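Local coordinates for nicotinate phosphoribosyltransferase (Vibrio cholerae, PDB 4HL7), which probably catalyses the ATP-driven transfer of a phosphoribosyl group from phosphoribosyl diphosphate to nicotinate, giving nicotinate ribonucleotide for NAD(+) biosynthesis, at residues L7-H11 / I12-L16; E413-V416 / D417-I420. One frame throughout, in Å; residues are numbered along the deposited sequence.

How the contacts relate
Contacts 1 and 2 come from the two ends of one chain and lie on opposite sides of its centre, with their centres 46 Å apart and their nearest atoms about 38 Å apart. Contact 1 comes first, in the loop leading to helix 21-33, where it packs beside helices 131-147, 192-205 and 216-222. Contact 2 lies near the C-terminal end, at the turn from helix 400-409 into helix 416-427. Both sheets of the enzyme are built from the chain between them, and the two contacts have no helix or strand in common. They therefore illustrate two separate local solutions: a loop tied down by polar side chains, and a helix start defined by its cap.

Contact 1: residues L7-H11 / I12-L16; sequences LFSPH and IIRSL
Arg14 reaches back along the loop to lie across His11 and to meet Ser9, joining a flat packing contact to a small polar cluster. The packing comes first. CD of Arg14 sits over one face of the imidazole, 4.2 Å from the centroid of the His11 ring, as a CH-pi contact. Beyond it the guanidinium lies nearly parallel to the ring, the planes 12° apart, with His11 CE1 over one of its faces near the rim, 3.8 Å from Arg14 NE. The ring is brought there by a first torsion of 46° in His11, which holds CG between the backbone N and the carbonyl carbon.

Within the loop, the polar contacts meet at the Ser9 hydroxyl. It donates to the backbone of the same turn, with Ser9 OG 2.8 Å from His11 O, and so closes the bend around Pro10. The same oxygen takes a weak, strongly bent bond from the arginine, Arg14 NH2 to Ser9 OG being 2.8 Å at an N-H...O angle of 124°. The stronger partner of NH2 is Gln193, while NE donates to Ser192, whose OG also pairs with Ile12 O.

Beside these, Phe8 and Ile12 pack on helix 131-147. Taken together, this is an irregular N-terminal segment fastened to the start of helix 192-205 through side-chain and backbone hydrogen bonds.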
ATOM      1  N   LEU A   7      21.683 -11.802   2.865  1.00 34.55           N
ATOM      2  CA  LEU A   7      20.362 -11.544   3.411  1.00 30.85           C
ATOM      3  C   LEU A   7      20.107 -10.038   3.527  1.00 28.42           C
ATOM      4  O   LEU A   7      18.957  -9.588   3.376  1.00 25.57           O
ATOM      5  CB  LEU A   7      20.227 -12.157   4.803  1.00 35.37           C
ATOM      6  CG  LEU A   7      19.501 -13.473   5.114  1.00 37.93           C
ATOM      7  CD1 LEU A   7      19.322 -13.593   6.621  1.00 39.22           C
ATOM      8  CD2 LEU A   7      18.156 -13.593   4.415  1.00 35.10           C
ATOM      9  N   PHE A   8      21.159  -9.271   3.841  1.00 28.62           N
ATOM     10  CA  PHE A   8      21.005  -7.841   4.133  1.00 27.86           C
ATOM     11  C   PHE A   8      22.064  -7.043   3.383  1.00 30.53           C
ATOM     12  O   PHE A   8      23.259  -7.350   3.513  1.00 32.34           O
ATOM     13  CB  PHE A   8      21.181  -7.587   5.613  1.00 27.08           C
ATOM     14  CG  PHE A   8      20.242  -8.350   6.478  1.00 27.99           C
ATOM     15  CD1 PHE A   8      20.723  -9.353   7.319  1.00 29.19           C
ATOM     16  CD2 PHE A   8      18.870  -8.069   6.460  1.00 26.14           C
ATOM     17  CE1 PHE A   8      19.855 -10.080   8.147  1.00 30.07           C
ATOM     18  CE2 PHE A   8      17.992  -8.770   7.290  1.00 26.23           C
ATOM     19  CZ  PHE A   8      18.497  -9.800   8.123  1.00 27.30           C
ATOM     20  N   SER A   9      21.645  -6.040   2.588  1.00 29.49           N
ATOM     21  CA  SER A   9      22.636  -5.108   2.008  1.00 30.27           C
ATOM     22  C   SER A   9      23.101  -4.098   3.071  1.00 31.04           C
ATOM     23  O   SER A   9      22.473  -3.988   4.164  1.00 28.83           O
ATOM     24  CB  SER A   9      22.041  -4.363   0.804  1.00 28.66           C
ATOM     25  OG  SER A   9      20.746  -3.801   1.116  1.00 28.73           O
ATOM     26  N   PRO A  10      24.145  -3.286   2.748  1.00 31.29           N
ATOM     27  CA  PRO A  10      24.564  -2.350   3.771  1.00 31.55           C
ATOM     28  C   PRO A  10      23.494  -1.337   4.126  1.00 33.26           C
ATOM     29  O   PRO A  10      23.395  -0.920   5.273  1.00 35.73           O
ATOM     30  CB  PRO A  10      25.801  -1.661   3.141  1.00 31.62           C
ATOM     31  CG  PRO A  10      26.314  -2.623   2.140  1.00 33.56           C
ATOM     32  CD  PRO A  10      25.077  -3.309   1.594  1.00 30.31           C
ATOM     33  N   HIS A  11      22.671  -0.970   3.153  1.00 31.84           N
ATOM     34  CA  HIS A  11      21.641   0.051   3.369  1.00 32.45           C
ATOM     35  C   HIS A  11      20.258  -0.597   3.352  1.00 28.24           C
ATOM     36  O   HIS A  11      19.983  -1.466   2.518  1.00 31.45           O
ATOM     37  CB  HIS A  11      21.781   1.149   2.305  1.00 33.94           C
ATOM     38  CG  HIS A  11      21.960   0.619   0.887  1.00 40.95           C
ATOM     39  ND1 HIS A  11      22.228  -0.691   0.618  1.00 46.23           N
ATOM     40  CD2 HIS A  11      21.897   1.268  -0.359  1.00 41.71           C
ATOM     41  CE1 HIS A  11      22.323  -0.874  -0.721  1.00 47.54           C
ATOM     42  NE2 HIS A  11      22.115   0.320  -1.323  1.00 43.82           N
ATOM     43  N   ILE A  12      19.424  -0.229   4.328  1.00 25.07           N
ATOM     44  CA  ILE A  12      18.017  -0.687   4.416  1.00 24.45           C
ATOM     45  C   ILE A  12      17.234   0.029   3.295  1.00 22.77           C
ATOM     46  O   ILE A  12      16.709  -0.610   2.396  1.00 23.59           O
ATOM     47  CB  ILE A  12      17.439  -0.406   5.839  1.00 24.72           C
ATOM     48  CG1 ILE A  12      18.191  -1.287   6.873  1.00 26.43           C
ATOM     49  CG2 ILE A  12      15.909  -0.568   5.847  1.00 22.27           C
ATOM     50  CD1 ILE A  12      17.738  -1.091   8.306  1.00 28.57           C
ATOM     51  N   ILE A  13      17.226   1.346   3.325  1.00 22.66           N
ATOM     52  CA  ILE A  13      16.548   2.125   2.292  1.00 20.79           C
ATOM     53  C   ILE A  13      17.562   2.475   1.188  1.00 22.10           C
ATOM     54  O   ILE A  13      18.648   3.001   1.457  1.00 22.15           O
ATOM     55  CB  ILE A  13      15.893   3.401   2.878  1.00 21.17           C
ATOM     56  CG1 ILE A  13      14.885   3.017   4.011  1.00 20.71           C
ATOM     57  CG2 ILE A  13      15.281   4.245   1.767  1.00 19.31           C
ATOM     58  CD1 ILE A  13      13.667   2.216   3.564  1.00 21.33           C
ATOM     59  N   ARG A  14      17.214   2.176  -0.049  1.00 21.57           N
ATOM     60  CA  ARG A  14      18.223   2.203  -1.113  1.00 23.82           C
ATOM     61  C   ARG A  14      18.356   3.587  -1.763  1.00 25.23           C
ATOM     62  O   ARG A  14      19.384   3.900  -2.311  1.00 25.34           O
ATOM     63  CB  ARG A  14      17.847   1.163  -2.123  1.00 25.19           C
ATOM     64  CG  ARG A  14      17.876  -0.199  -1.440  1.00 28.38           C
ATOM     65  CD  ARG A  14      18.610  -1.147  -2.236  1.00 31.62           C
ATOM     66  NE  ARG A  14      18.888  -2.376  -1.491  1.00 28.84           N
ATOM     67  CZ  ARG A  14      19.382  -3.440  -2.079  1.00 29.74           C
ATOM     68  NH1 ARG A  14      19.635  -3.396  -3.388  1.00 28.94           N
ATOM     69  NH2 ARG A  14      19.619  -4.541  -1.376  1.00 27.91           N
ATOM     70  N   SER A  15      17.284   4.363  -1.718  1.00 23.85           N
ATOM     71  CA  SER A  15      17.200   5.720  -2.335  1.00 23.80           C
ATOM     72  C   SER A  15      15.829   6.261  -1.989  1.00 22.65           C
ATOM     73  O   SER A  15      14.999   5.530  -1.428  1.00 21.50           O
ATOM     74  CB  SER A  15      17.361   5.675  -3.861  1.00 23.90           C
ATOM     75  OG  SER A  15      16.171   5.238  -4.540  1.00 23.86           O
ATOM     76  N   LEU A  16      15.547   7.521  -2.335  1.00 20.22           N
ATOM     77  CA  LEU A  16      14.195   8.047  -2.056  1.00 22.04           C
ATOM     78  C   LEU A  16      13.202   7.586  -3.120  1.00 19.95           C
ATOM     79  O   LEU A  16      12.021   7.996  -3.106  1.00 20.43           O
ATOM     80  CB  LEU A  16      14.206   9.594  -1.956  1.00 23.50           C
ATOM     81  CG  LEU A  16      14.717  10.239  -0.644  1.00 25.55           C
ATOM     82  CD1 LEU A  16      14.555  11.754  -0.699  1.00 20.47           C
ATOM     83  CD2 LEU A  16      14.037   9.669   0.613  1.00 28.16           C
TER

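Contact 2: residues E413-V416 / D417-I420; sequences ELDV and DALI
Asp415 and Ala418 meet where helix 416-427 begins, in a cap that is close-set yet lies at the surface. The aspartate carries its carboxylate anti to the backbone N (chi1 179°), which folds OD1 back over the first turn. From there OD1 accepts from the amide of Ala418 in a long, weak but nearly straight capping bond, Asp415 OD1 to Ala418 N being 3.2 Å with an N-H...O angle of 170°. The other carboxylate oxygen rests against the alanine methyl, with Asp415 OD2 3.5 Å from Ala418 CB. Main-chain bonds take over at once: Leu419 N lies 3.0 Å from Asp415 O, and Ile420 N lies 2.9 Å from Val416 O.

The flank covered by helix 400-409 is where Leu414 and Leu419 lean together across the cap. Their methyls approach loosely, Leu414 CD2 to Leu419 CD2 being 4.5 Å, but Ala404 of that helix touches both side chains, and Pro400 adds to the cover over Leu419.

Val416 and Ile420, both exposed to solvent, meet one turn apart through Val416 CG1 and Ile420 CD1 at 3.9 Å, while Ile420 CG1 passes close to the carbonyl, 3.3 Å from Val416 O. Asp417 is exposed too, and its carboxylate comes within 4.5 Å of the capping one, measured from Asp417 OD2 to Asp415 OD1. Two negative groups so near would be expected to disfavour each other, although the helix N-terminus probably offsets part of the cost.

The apolar pair of Leu414, just before the N-cap Asp415, and Leu419, four residues after it, is a hydrophobic staple, though a loose one, combined with an aspartate N-cap and here used to start the C-terminal helix against helix 400-409.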
ATOM      1  N   GLU A 413     -25.086   0.946   8.318  1.00 27.06           N
ATOM      2  CA  GLU A 413     -25.719   0.542   9.559  1.00 28.96           C
ATOM      3  C   GLU A 413     -24.743   0.793  10.716  1.00 25.42           C
ATOM      4  O   GLU A 413     -23.514   0.576  10.589  1.00 27.44           O
ATOM      5  CB  GLU A 413     -26.113  -0.955   9.527  1.00 33.05           C
ATOM      6  N   LEU A 414     -25.298   1.370  11.750  1.00 27.94           N
ATOM      7  CA  LEU A 414     -24.563   1.825  12.931  1.00 28.36           C
ATOM      8  C   LEU A 414     -25.036   0.945  14.109  1.00 27.16           C
ATOM      9  O   LEU A 414     -26.207   0.838  14.351  1.00 27.93           O
ATOM     10  CB  LEU A 414     -24.966   3.290  13.157  1.00 29.57           C
ATOM     11  CG  LEU A 414     -24.507   3.977  14.429  1.00 35.35           C
ATOM     12  CD1 LEU A 414     -22.989   3.921  14.476  1.00 32.89           C
ATOM     13  CD2 LEU A 414     -24.993   5.420  14.467  1.00 33.50           C
ATOM     14  N   ASP A 415     -24.123   0.310  14.830  1.00 25.54           N
ATOM     15  CA  ASP A 415     -24.488  -0.409  16.033  1.00 25.29           C
ATOM     16  C   ASP A 415     -24.506   0.544  17.250  1.00 24.44           C
ATOM     17  O   ASP A 415     -23.456   0.930  17.720  1.00 24.36           O
ATOM     18  CB  ASP A 415     -23.477  -1.527  16.262  1.00 30.20           C
ATOM     19  CG  ASP A 415     -23.759  -2.335  17.520  1.00 30.09           C
ATOM     20  OD1 ASP A 415     -24.616  -2.014  18.340  1.00 33.07           O
ATOM     21  OD2 ASP A 415     -23.127  -3.372  17.666  1.00 40.80           O
ATOM     22  N   VAL A 416     -25.688   0.937  17.706  1.00 23.20           N
ATOM     23  CA  VAL A 416     -25.796   1.993  18.755  1.00 23.57           C
ATOM     24  C   VAL A 416     -25.264   1.501  20.108  1.00 24.36           C
ATOM     25  O   VAL A 416     -24.600   2.251  20.848  1.00 22.73           O
ATOM     26  CB  VAL A 416     -27.226   2.576  18.857  1.00 25.10           C
ATOM     27  CG1 VAL A 416     -27.383   3.562  20.022  1.00 29.08           C
ATOM     28  CG2 VAL A 416     -27.545   3.297  17.551  1.00 26.73           C
ATOM     29  N   ASP A 417     -25.538   0.246  20.428  1.00 23.77           N
ATOM     30  CA  ASP A 417     -25.033  -0.274  21.684  1.00 25.25           C
ATOM     31  C   ASP A 417     -23.513  -0.262  21.739  1.00 23.57           C
ATOM     32  O   ASP A 417     -22.961   0.064  22.775  1.00 24.00           O
ATOM     33  CB  ASP A 417     -25.589  -1.666  21.966  1.00 27.94           C
ATOM     34  CG  ASP A 417     -27.071  -1.635  22.275  1.00 31.38           C
ATOM     35  OD1 ASP A 417     -27.471  -1.076  23.310  1.00 31.89           O
ATOM     36  OD2 ASP A 417     -27.851  -2.197  21.477  1.00 35.63           O
ATOM     37  N   ALA A 418     -22.856  -0.654  20.658  1.00 23.95           N
ATOM     38  CA  ALA A 418     -21.387  -0.633  20.564  1.00 23.08           C
ATOM     39  C   ALA A 418     -20.887   0.806  20.662  1.00 23.84           C
ATOM     40  O   ALA A 418     -19.882   1.092  21.340  1.00 23.72           O
ATOM     41  CB  ALA A 418     -20.888  -1.250  19.245  1.00 25.31           C
ATOM     42  N   LEU A 419     -21.557   1.727  19.945  1.00 21.90           N
ATOM     43  CA  LEU A 419     -21.184   3.159  20.031  1.00 21.02           C
ATOM     44  C   LEU A 419     -21.286   3.676  21.487  1.00 20.46           C
ATOM     45  O   LEU A 419     -20.401   4.389  21.931  1.00 21.88           O
ATOM     46  CB  LEU A 419     -22.070   4.022  19.095  1.00 19.64           C
ATOM     47  CG  LEU A 419     -21.939   5.539  19.262  1.00 20.64           C
ATOM     48  CD1 LEU A 419     -20.511   5.955  18.886  1.00 18.06           C
ATOM     49  CD2 LEU A 419     -22.971   6.308  18.384  1.00 20.61           C
ATOM     50  N   ILE A 420     -22.343   3.333  22.220  1.00 19.67           N
ATOM     51  CA  ILE A 420     -22.494   3.801  23.593  1.00 21.14           C
ATOM     52  C   ILE A 420     -21.331   3.288  24.428  1.00 22.08           C
ATOM     53  O   ILE A 420     -20.782   4.023  25.254  1.00 21.73           O
ATOM     54  CB  ILE A 420     -23.879   3.408  24.165  1.00 20.76           C
ATOM     55  CG1 ILE A 420     -24.956   4.214  23.426  1.00 21.16           C
ATOM     56  CG2 ILE A 420     -23.941   3.521  25.694  1.00 22.33           C
ATOM     57  CD1 ILE A 420     -26.389   3.838  23.744  1.00 21.45           C
TER